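Local atomic coordinates of KLLA0F20702p (Kluyveromyces lactis, PDB entry 5Y5A), a protein that is the Est1 telomerase subunit of a yeast, here its TPR-like N-terminal part, which probably helps recruit telomerase to telomeres by binding Cdc13. Residues T148-K158 / L512-S520; L290-E301 / E311-P319. All blocks are in the same frame, centred on the assembly; numbering follows the deposited sequence.

Contact 1 of 2, residues T148-K158 / L512-S520; sequences TALIPSDTRSK and LPDRLVGKS
The carboxylate of Asp514 meets Ser153 with both oxygens. Ser153 N donates to Asp514 OD1 over 3.1 Å, on the syn side and somewhat out of the carboxylate plane. Ser153 OG donates a hydrogen bond to the syn lone pair of Asp514 OD2, 2.7 Å away. The hydroxyl reaches it because OG sits between the backbone N and the carbonyl carbon (chi1 49°). An alanine in place of Asp514 would probably leave the amide and hydroxyl of Ser153 without the carboxylate that both of them bind and free this turn to shift. Beside this pair, the extended chain of Lys519 crosses Asp154 obliquely. Its NZ forms a salt bridge with Asp154 OD1 at 2.8 Å, coming from above the carboxylate plane. Lys158 adds a long salt bridge to Asp154 OD2. Next to the charged groups, Pro152 CG packs on Val517 CG2 at 3.8 Å, the two side chains roughly perpendicular. Pro513 lays its CG against the carbonyl oxygens of Thr148 and Ala149, 3.4 Å from each. The type I turn of Pro152 to Thr155 thus docks on the short helix 512-515, which ends in a Schellman motif with Gly518 as its C-prime residue.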
loop_
_atom_site.group_PDB
_atom_site.type_symbol
_atom_site.label_atom_id
_atom_site.label_comp_id
_atom_site.label_asym_id
_atom_site.label_seq_id
_atom_site.Cartn_x
_atom_site.Cartn_y
_atom_site.Cartn_z
ATOM N N THR A 148 -11.877 5.937 20.802
ATOM C CA THR A 148 -11.719 4.487 20.913
ATOM C C THR A 148 -12.780 3.691 20.154
ATOM O O THR A 148 -12.623 2.488 19.945
ATOM C CB THR A 148 -11.732 4.034 22.385
ATOM O OG1 THR A 148 -12.758 4.738 23.095
ATOM C CG2 THR A 148 -10.391 4.317 23.038
ATOM N N ALA A 149 -13.853 4.354 19.739
ATOM C CA ALA A 149 -14.887 3.680 18.962
ATOM C C ALA A 149 -14.514 3.614 17.486
ATOM O O ALA A 149 -15.150 2.900 16.708
ATOM C CB ALA A 149 -16.225 4.378 19.138
ATOM N N LEU A 150 -13.476 4.349 17.102
ATOM C CA LEU A 150 -13.111 4.475 15.695
ATOM C C LEU A 150 -11.642 4.157 15.445
ATOM O O LEU A 150 -11.255 3.776 14.344
ATOM C CB LEU A 150 -13.414 5.890 15.195
ATOM C CG LEU A 150 -14.814 6.453 15.452
ATOM C CD1 LEU A 150 -14.881 7.205 16.777
ATOM C CD2 LEU A 150 -15.239 7.343 14.299
ATOM N N ILE A 151 -10.835 4.313 16.485
ATOM C CA ILE A 151 -9.384 4.264 16.380
ATOM C C ILE A 151 -8.840 3.183 17.316
ATOM O O ILE A 151 -9.418 2.943 18.375
ATOM C CB ILE A 151 -8.790 5.662 16.718
ATOM C CG1 ILE A 151 -9.194 6.670 15.648
ATOM C CG2 ILE A 151 -7.296 5.641 16.829
ATOM C CD1 ILE A 151 -8.998 6.163 14.249
ATOM N N PRO A 152 -7.754 2.496 16.915
ATOM C CA PRO A 152 -7.097 1.569 17.847
ATOM C C PRO A 152 -6.681 2.276 19.135
ATOM O O PRO A 152 -6.199 3.405 19.084
ATOM C CB PRO A 152 -5.874 1.085 17.065
ATOM C CG PRO A 152 -6.257 1.244 15.626
ATOM C CD PRO A 152 -7.144 2.462 15.573
ATOM N N SER A 153 -6.875 1.615 20.271
ATOM C CA SER A 153 -6.668 2.230 21.579
ATOM C C SER A 153 -5.233 2.693 21.823
ATOM O O SER A 153 -5.000 3.695 22.497
ATOM C CB SER A 153 -7.079 1.247 22.670
ATOM O OG SER A 153 -6.490 -0.020 22.440
ATOM N N ASP A 154 -4.273 1.964 21.270
ATOM C CA ASP A 154 -2.863 2.253 21.497
ATOM C C ASP A 154 -2.360 3.425 20.667
ATOM O O ASP A 154 -1.178 3.761 20.722
ATOM C CB ASP A 154 -2.028 1.020 21.183
ATOM C CG ASP A 154 -2.283 0.499 19.789
ATOM O OD1 ASP A 154 -3.241 -0.287 19.614
ATOM O OD2 ASP A 154 -1.537 0.878 18.865
ATOM N N THR A 155 -3.251 4.033 19.891
ATOM C CA THR A 155 -2.887 5.164 19.042
ATOM C C THR A 155 -2.413 6.353 19.869
ATOM O O THR A 155 -1.421 7.001 19.531
ATOM C CB THR A 155 -4.062 5.603 18.160
ATOM O OG1 THR A 155 -4.293 4.614 17.151
ATOM C CG2 THR A 155 -3.767 6.934 17.484
ATOM N N ARG A 156 -3.078 6.642 20.974
ATOM C CA ARG A 156 -2.644 7.734 21.827
ATOM C C ARG A 156 -1.230 7.469 22.256
ATOM O O ARG A 156 -0.386 8.322 22.158
ATOM C CB ARG A 156 -3.493 7.816 23.082
ATOM C CG ARG A 156 -4.652 8.764 22.998
ATOM C CD ARG A 156 -5.445 8.756 24.287
ATOM N NE ARG A 156 -6.010 10.069 24.501
ATOM C CZ ARG A 156 -7.300 10.337 24.442
ATOM N NH1 ARG A 156 -7.791 11.373 25.088
ATOM N NH2 ARG A 156 -8.101 9.572 23.742
ATOM N N SER A 157 -0.974 6.274 22.742
ATOM C CA SER A 157 0.367 5.925 23.195
ATOM C C SER A 157 1.416 6.221 22.132
ATOM O O SER A 157 2.422 6.872 22.406
ATOM C CB SER A 157 0.428 4.445 23.580
ATOM O OG SER A 157 -0.678 4.083 24.388
ATOM N N LYS A 158 1.169 5.745 20.916
ATOM C CA LYS A 158 2.109 5.915 19.809
ATOM C C LYS A 158 2.389 7.370 19.461
ATOM O O LYS A 158 3.386 7.667 18.806
ATOM C CB LYS A 158 1.590 5.208 18.559
ATOM C CG LYS A 158 1.599 3.700 18.629
ATOM C CD LYS A 158 1.146 3.120 17.302
ATOM C CE LYS A 158 1.167 1.610 17.317
ATOM N NZ LYS A 158 0.697 1.055 16.020
ATOM N N LEU A 512 -14.108 -3.278 18.487
ATOM C CA LEU A 512 -14.031 -3.521 17.052
ATOM C C LEU A 512 -12.811 -2.875 16.376
ATOM O O LEU A 512 -12.160 -3.535 15.566
ATOM C CB LEU A 512 -15.322 -3.056 16.365
ATOM C CG LEU A 512 -15.492 -3.452 14.896
ATOM C CD1 LEU A 512 -15.191 -4.928 14.710
ATOM C CD2 LEU A 512 -16.905 -3.134 14.414
ATOM N N PRO A 513 -12.496 -1.598 16.697
ATOM C CA PRO A 513 -11.296 -1.018 16.079
ATOM C C PRO A 513 -10.033 -1.822 16.346
ATOM O O PRO A 513 -9.239 -2.020 15.432
ATOM C CB PRO A 513 -11.200 0.362 16.734
ATOM C CG PRO A 513 -12.617 0.705 17.052
ATOM C CD PRO A 513 -13.228 -0.590 17.492
ATOM N N ASP A 514 -9.853 -2.286 17.576
ATOM C CA ASP A 514 -8.690 -3.102 17.903
ATOM C C ASP A 514 -8.740 -4.446 17.173
ATOM O O ASP A 514 -7.705 -4.944 16.724
ATOM C CB ASP A 514 -8.578 -3.311 19.415
ATOM C CG ASP A 514 -7.908 -2.137 20.117
ATOM O OD1 ASP A 514 -7.309 -1.285 19.425
ATOM O OD2 ASP A 514 -7.966 -2.070 21.362
ATOM N N ARG A 515 -9.936 -5.020 17.044
ATOM C CA ARG A 515 -10.106 -6.294 16.338
ATOM C C ARG A 515 -9.638 -6.205 14.906
ATOM O O ARG A 515 -9.060 -7.153 14.370
ATOM C CB ARG A 515 -11.566 -6.747 16.332
ATOM C CG ARG A 515 -12.120 -7.054 17.678
ATOM C CD ARG A 515 -13.463 -7.739 17.560
ATOM N NE ARG A 515 -13.958 -8.082 18.881
ATOM C CZ ARG A 515 -13.532 -9.127 19.576
ATOM N NH1 ARG A 515 -12.607 -9.928 19.062
ATOM N NH2 ARG A 515 -14.036 -9.374 20.779
ATOM N N LEU A 516 -9.911 -5.060 14.290
ATOM C CA LEU A 516 -9.611 -4.862 12.877
ATOM C C LEU A 516 -8.159 -4.423 12.665
ATOM O O LEU A 516 -7.756 -4.142 11.545
ATOM C CB LEU A 516 -10.581 -3.845 12.265
ATOM C CG LEU A 516 -12.071 -4.229 12.337
ATOM C CD1 LEU A 516 -12.962 -3.209 11.634
ATOM C CD2 LEU A 516 -12.308 -5.619 11.768
ATOM N N VAL A 517 -7.380 -4.365 13.742
ATOM C CA VAL A 517 -5.930 -4.198 13.617
ATOM C C VAL A 517 -5.198 -5.299 14.376
ATOM O O VAL A 517 -4.087 -5.098 14.850
ATOM C CB VAL A 517 -5.437 -2.819 14.128
ATOM C CG1 VAL A 517 -5.865 -1.705 13.175
ATOM C CG2 VAL A 517 -5.910 -2.554 15.557
ATOM N N GLY A 518 -5.841 -6.458 14.490
ATOM C CA GLY A 518 -5.219 -7.646 15.045
ATOM C C GLY A 518 -5.148 -7.740 16.559
ATOM O O GLY A 518 -4.582 -8.697 17.088
ATOM N N LYS A 519 -5.720 -6.767 17.262
ATOM C CA LYS A 519 -5.632 -6.742 18.719
ATOM C C LYS A 519 -6.943 -7.133 19.396
ATOM O O LYS A 519 -7.992 -6.550 19.131
ATOM C CB LYS A 519 -5.174 -5.360 19.193
ATOM C CG LYS A 519 -3.715 -5.088 18.859
ATOM C CD LYS A 519 -3.301 -3.639 19.049
ATOM C CE LYS A 519 -1.865 -3.448 18.565
ATOM N NZ LYS A 519 -1.445 -2.025 18.443
ATOM N N SER A 520 -6.872 -8.132 20.269
ATOM C CA SER A 520 -8.042 -8.580 21.017
ATOM C C SER A 520 -7.633 -9.417 22.223
ATOM O O SER A 520 -6.480 -9.831 22.344
ATOM C CB SER A 520 -8.988 -9.389 20.120
ATOM O OG SER A 520 -8.590 -10.748 20.052
#

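Contact 2 of 2, residues L290-E301 / E311-P319; sequences LLNSLDDLKVQE and EIMEFYILP
Phe315 fits as a knob into a hole formed by Leu290, Ser293, Leu294 and Leu297. Leu290 CD1 lies at the ring edge, 4.0 Å from Phe315 CD2. Ser293 CB approaches Phe315 CE2 obliquely at 3.6 Å. Leu297 crosses Phe315 at about a right angle, and its CD1 comes within 3.6 Å of Phe315 CB. The same methyl also touches Tyr316 CE1, so one leucine branch serves both aromatic residues. Its other methyl, CD2, rests against Glu311. Leu294 CD1 meets Pro319 CG at 3.9 Å.

Tyr316 carries the polar half. With CG anti to its carbonyl carbon (chi1 -82°), the ring extends to Glu301, and Tyr316 OH donates to Glu301 OE2. The modelled separation of these two atoms, 2.4 Å, is shorter than a normal hydrogen bond, so the exact length is doubtful. Glu301 OE2 lies at the ring edge, in the ring plane, while the carboxylate plane is turned 73° from the ring. A water donates to both Tyr316 OH and Leu294 O, which ties the phenol to the helix backbone. Ile312 CG2 lies over one ring face, 3.6 Å above the plane and offset toward the rim.

Further out, Glu301 OE2 is also held by a salt bridge to Arg338 and a hydrogen bond with His341. Phe342 packs edge-to-face with Tyr316. Phe251 of helix 251-263 touches both Ser293 and Phe315. The segments of helices 290-298 and 311-315 run roughly antiparallel, at 147°, with axes 11.2 Å apart, a helical hairpin of the Est1 DNA/RNA binding domain. Chemically, the contact joins an apolar core to one polar cluster. There Arg338 and His341 hold Glu301 together with the phenol, and the positive charge of Arg338 would probably help keep the carboxylate ionised.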
loop_
_atom_site.group_PDB
_atom_site.type_symbol
_atom_site.label_atom_id
_atom_site.label_comp_id
_atom_site.label_asym_id
_atom_site.label_seq_id
_atom_site.Cartn_x
_atom_site.Cartn_y
_atom_site.Cartn_z
ATOM N N LEU A 290 15.788 3.859 -12.160
ATOM C CA LEU A 290 15.497 2.429 -12.167
ATOM C C LEU A 290 16.483 1.702 -13.066
ATOM O O LEU A 290 17.007 0.645 -12.711
ATOM C CB LEU A 290 14.059 2.158 -12.634
ATOM C CG LEU A 290 13.681 0.692 -12.887
ATOM C CD1 LEU A 290 13.902 -0.184 -11.635
ATOM C CD2 LEU A 290 12.236 0.597 -13.355
ATOM N N LEU A 291 16.739 2.275 -14.232
ATOM C CA LEU A 291 17.656 1.657 -15.180
ATOM C C LEU A 291 19.086 1.601 -14.620
ATOM O O LEU A 291 19.813 0.635 -14.859
ATOM C CB LEU A 291 17.613 2.403 -16.518
ATOM C CG LEU A 291 16.680 1.730 -17.536
ATOM C CD1 LEU A 291 15.309 1.457 -16.940
ATOM C CD2 LEU A 291 16.557 2.532 -18.822
ATOM N N ASN A 292 19.472 2.623 -13.860
ATOM C CA ASN A 292 20.771 2.630 -13.195
ATOM C C ASN A 292 20.879 1.530 -12.146
ATOM O O ASN A 292 21.918 0.877 -12.031
ATOM C CB ASN A 292 21.040 3.989 -12.559
ATOM C CG ASN A 292 21.321 5.062 -13.588
ATOM O OD1 ASN A 292 21.655 4.761 -14.733
ATOM N ND2 ASN A 292 21.203 6.320 -13.182
ATOM N N SER A 293 19.804 1.335 -11.389
ATOM C CA SER A 293 19.728 0.263 -10.409
ATOM C C SER A 293 19.849 -1.096 -11.081
ATOM O O SER A 293 20.567 -1.972 -10.602
ATOM C CB SER A 293 18.413 0.334 -9.627
ATOM O OG SER A 293 18.437 1.393 -8.696
ATOM N N LEU A 294 19.138 -1.267 -12.190
ATOM C CA LEU A 294 19.221 -2.504 -12.936
ATOM C C LEU A 294 20.659 -2.715 -13.440
ATOM O O LEU A 294 21.124 -3.851 -13.504
ATOM C CB LEU A 294 18.202 -2.508 -14.083
ATOM C CG LEU A 294 16.742 -2.486 -13.608
ATOM C CD1 LEU A 294 15.764 -2.253 -14.753
ATOM C CD2 LEU A 294 16.375 -3.774 -12.856
ATOM N N ASP A 295 21.365 -1.626 -13.759
ATOM C CA ASP A 295 22.788 -1.704 -14.118
ATOM C C ASP A 295 23.623 -2.256 -12.962
ATOM O O ASP A 295 24.466 -3.147 -13.151
ATOM C CB ASP A 295 23.366 -0.331 -14.509
ATOM C CG ASP A 295 22.830 0.199 -15.825
ATOM O OD1 ASP A 295 22.131 -0.537 -16.546
ATOM O OD2 ASP A 295 23.135 1.366 -16.147
ATOM N N ASP A 296 23.410 -1.692 -11.774
ATOM C CA ASP A 296 24.167 -2.093 -10.592
ATOM C C ASP A 296 23.887 -3.557 -10.265
ATOM O O ASP A 296 24.784 -4.296 -9.893
ATOM C CB ASP A 296 23.820 -1.213 -9.388
ATOM C CG ASP A 296 24.064 0.268 -9.645
ATOM O OD1 ASP A 296 24.972 0.613 -10.435
ATOM O OD2 ASP A 296 23.343 1.090 -9.042
ATOM N N LEU A 297 22.635 -3.974 -10.411
ATOM C CA LEU A 297 22.292 -5.353 -10.115
ATOM C C LEU A 297 22.918 -6.298 -11.134
ATOM O O LEU A 297 23.418 -7.358 -10.765
ATOM C CB LEU A 297 20.780 -5.539 -10.069
ATOM C CG LEU A 297 20.134 -5.002 -8.792
ATOM C CD1 LEU A 297 18.634 -5.124 -8.881
ATOM C CD2 LEU A 297 20.659 -5.750 -7.574
ATOM N N LYS A 298 22.912 -5.905 -12.406
ATOM C CA LYS A 298 23.479 -6.747 -13.456
ATOM C C LYS A 298 24.900 -7.195 -13.119
ATOM O O LYS A 298 25.243 -8.363 -13.283
ATOM C CB LYS A 298 23.479 -6.028 -14.806
ATOM C CG LYS A 298 24.143 -6.858 -15.902
ATOM C CD LYS A 298 24.089 -6.197 -17.260
ATOM C CE LYS A 298 24.800 -7.063 -18.288
ATOM N NZ LYS A 298 25.105 -6.325 -19.546
ATOM N N VAL A 299 25.715 -6.273 -12.619
ATOM C CA VAL A 299 27.114 -6.582 -12.364
ATOM C C VAL A 299 27.288 -7.326 -11.041
ATOM O O VAL A 299 28.379 -7.814 -10.736
ATOM C CB VAL A 299 27.989 -5.300 -12.360
ATOM C CG1 VAL A 299 27.803 -4.520 -13.656
ATOM C CG2 VAL A 299 27.650 -4.427 -11.169
ATOM N N GLN A 300 26.207 -7.429 -10.274
ATOM C CA GLN A 300 26.259 -8.034 -8.947
ATOM C C GLN A 300 25.573 -9.389 -8.863
ATOM O O GLN A 300 25.524 -9.985 -7.788
ATOM C CB GLN A 300 25.629 -7.101 -7.913
ATOM C CG GLN A 300 26.447 -5.866 -7.591
ATOM C CD GLN A 300 25.884 -5.099 -6.412
ATOM O OE1 GLN A 300 26.362 -5.233 -5.286
ATOM N NE2 GLN A 300 24.860 -4.292 -6.663
ATOM N N GLU A 301 25.050 -9.881 -9.982
ATOM C CA GLU A 301 24.281 -11.130 -9.979
ATOM C C GLU A 301 25.080 -12.361 -9.528
ATOM O O GLU A 301 24.490 -13.366 -9.125
ATOM C CB GLU A 301 23.689 -11.389 -11.369
ATOM C CG GLU A 301 22.391 -10.637 -11.631
ATOM C CD GLU A 301 21.970 -10.683 -13.087
ATOM O OE1 GLU A 301 22.592 -11.422 -13.874
ATOM O OE2 GLU A 301 21.008 -9.976 -13.451
ATOM N N GLU A 311 17.208 -8.023 -3.257
ATOM C CA GLU A 311 17.094 -6.900 -4.185
ATOM C C GLU A 311 16.661 -7.365 -5.578
ATOM O O GLU A 311 15.896 -6.679 -6.255
ATOM C CB GLU A 311 18.403 -6.123 -4.239
ATOM C CG GLU A 311 18.616 -5.286 -2.983
ATOM C CD GLU A 311 19.938 -4.542 -2.971
ATOM O OE1 GLU A 311 20.774 -4.788 -3.865
ATOM O OE2 GLU A 311 20.139 -3.709 -2.060
ATOM N N ILE A 312 17.113 -8.543 -5.989
ATOM C CA ILE A 312 16.641 -9.130 -7.241
ATOM C C ILE A 312 15.125 -9.354 -7.222
ATOM O O ILE A 312 14.432 -9.088 -8.209
ATOM C CB ILE A 312 17.357 -10.457 -7.538
ATOM C CG1 ILE A 312 18.828 -10.181 -7.851
ATOM C CG2 ILE A 312 16.689 -11.185 -8.699
ATOM C CD1 ILE A 312 19.618 -11.398 -8.202
ATOM N N MET A 313 14.599 -9.818 -6.098
ATOM C CA MET A 313 13.160 -10.059 -6.013
ATOM C C MET A 313 12.386 -8.749 -5.966
ATOM O O MET A 313 11.281 -8.672 -6.485
ATOM C CB MET A 313 12.830 -10.928 -4.807
ATOM C CG MET A 313 13.476 -12.300 -4.887
ATOM S SD MET A 313 12.950 -13.388 -3.569
ATOM C CE MET A 313 14.461 -14.310 -3.289
ATOM N N GLU A 314 12.973 -7.712 -5.375
ATOM C CA GLU A 314 12.328 -6.404 -5.366
ATOM C C GLU A 314 12.348 -5.754 -6.757
ATOM O O GLU A 314 11.399 -5.101 -7.154
ATOM C CB GLU A 314 13.001 -5.469 -4.358
ATOM C CG GLU A 314 12.305 -4.129 -4.267
ATOM C CD GLU A 314 13.097 -3.095 -3.497
ATOM O OE1 GLU A 314 14.027 -3.482 -2.778
ATOM O OE2 GLU A 314 12.779 -1.892 -3.612
ATOM N N PHE A 315 13.430 -5.941 -7.498
ATOM C CA PHE A 315 13.609 -5.202 -8.736
ATOM C C PHE A 315 13.225 -5.932 -10.015
ATOM O O PHE A 315 12.708 -5.311 -10.933
ATOM C CB PHE A 315 15.061 -4.746 -8.854
ATOM C CG PHE A 315 15.371 -3.532 -8.043
ATOM C CD1 PHE A 315 15.634 -3.633 -6.686
ATOM C CD2 PHE A 315 15.384 -2.282 -8.632
ATOM C CE1 PHE A 315 15.915 -2.510 -5.938
ATOM C CE2 PHE A 315 15.668 -1.156 -7.887
ATOM C CZ PHE A 315 15.937 -1.270 -6.538
ATOM N N TYR A 316 13.490 -7.230 -10.098
ATOM C CA TYR A 316 13.402 -7.898 -11.391
ATOM C C TYR A 316 11.971 -8.139 -11.827
ATOM O O TYR A 316 11.731 -8.494 -12.975
ATOM C CB TYR A 316 14.187 -9.216 -11.387
ATOM C CG TYR A 316 15.673 -9.005 -11.615
ATOM C CD1 TYR A 316 16.255 -7.778 -11.354
ATOM C CD2 TYR A 316 16.488 -10.020 -12.114
ATOM C CE1 TYR A 316 17.594 -7.559 -11.553
ATOM C CE2 TYR A 316 17.856 -9.805 -12.324
ATOM C CZ TYR A 316 18.395 -8.566 -12.038
ATOM O OH TYR A 316 19.742 -8.307 -12.227
ATOM N N ILE A 317 11.010 -7.928 -10.934
ATOM C CA ILE A 317 9.624 -8.038 -11.346
ATOM C C ILE A 317 9.190 -6.745 -12.049
ATOM O O ILE A 317 8.202 -6.728 -12.771
ATOM C CB ILE A 317 8.678 -8.335 -10.146
ATOM C CG1 ILE A 317 7.326 -8.864 -10.641
ATOM C CG2 ILE A 317 8.523 -7.105 -9.255
ATOM C CD1 ILE A 317 6.295 -9.102 -9.535
ATOM N N LEU A 318 9.914 -5.676 -11.819
ATOM C CA LEU A 318 9.576 -4.395 -12.375
ATOM C C LEU A 318 9.596 -4.328 -13.874
ATOM O O LEU A 318 8.644 -3.898 -14.452
ATOM C CB LEU A 318 10.382 -3.298 -11.732
ATOM C CG LEU A 318 10.166 -3.177 -10.241
ATOM C CD1 LEU A 318 11.032 -2.110 -9.647
ATOM C CD2 LEU A 318 8.729 -2.899 -9.914
ATOM N N PRO A 319 10.658 -4.759 -14.520
ATOM C CA PRO A 319 10.624 -4.737 -15.989
ATOM C C PRO A 319 9.564 -5.648 -16.605
ATOM O O PRO A 319 9.152 -5.406 -17.738
ATOM C CB PRO A 319 12.024 -5.225 -16.379
ATOM C CG PRO A 319 12.876 -4.868 -15.222
ATOM C CD PRO A 319 11.999 -5.110 -14.023
HETATM O O HOH W 1 19.999 -6.032 -13.904
#

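Contact 1 and contact 2 lie on opposite sides of the chain's centre. Their own centres are 39 Å apart and their nearest atoms about 23 Å, so they do not touch. Along the chain, contact 2 is nested within the long loop that contact 1 closes. Contact 1 joins parts 354 residues apart near the surface; contact 2 links neighbouring helices in a buried place. Contact 1 also borders the bound peptide: Leu150 packs on one of its apolar side chains and Leu516 on an aromatic one. This peptide probably comes from Cdc13, the partner of Est1 in the complex, whereas contact 2 is helix packing inside the helical array.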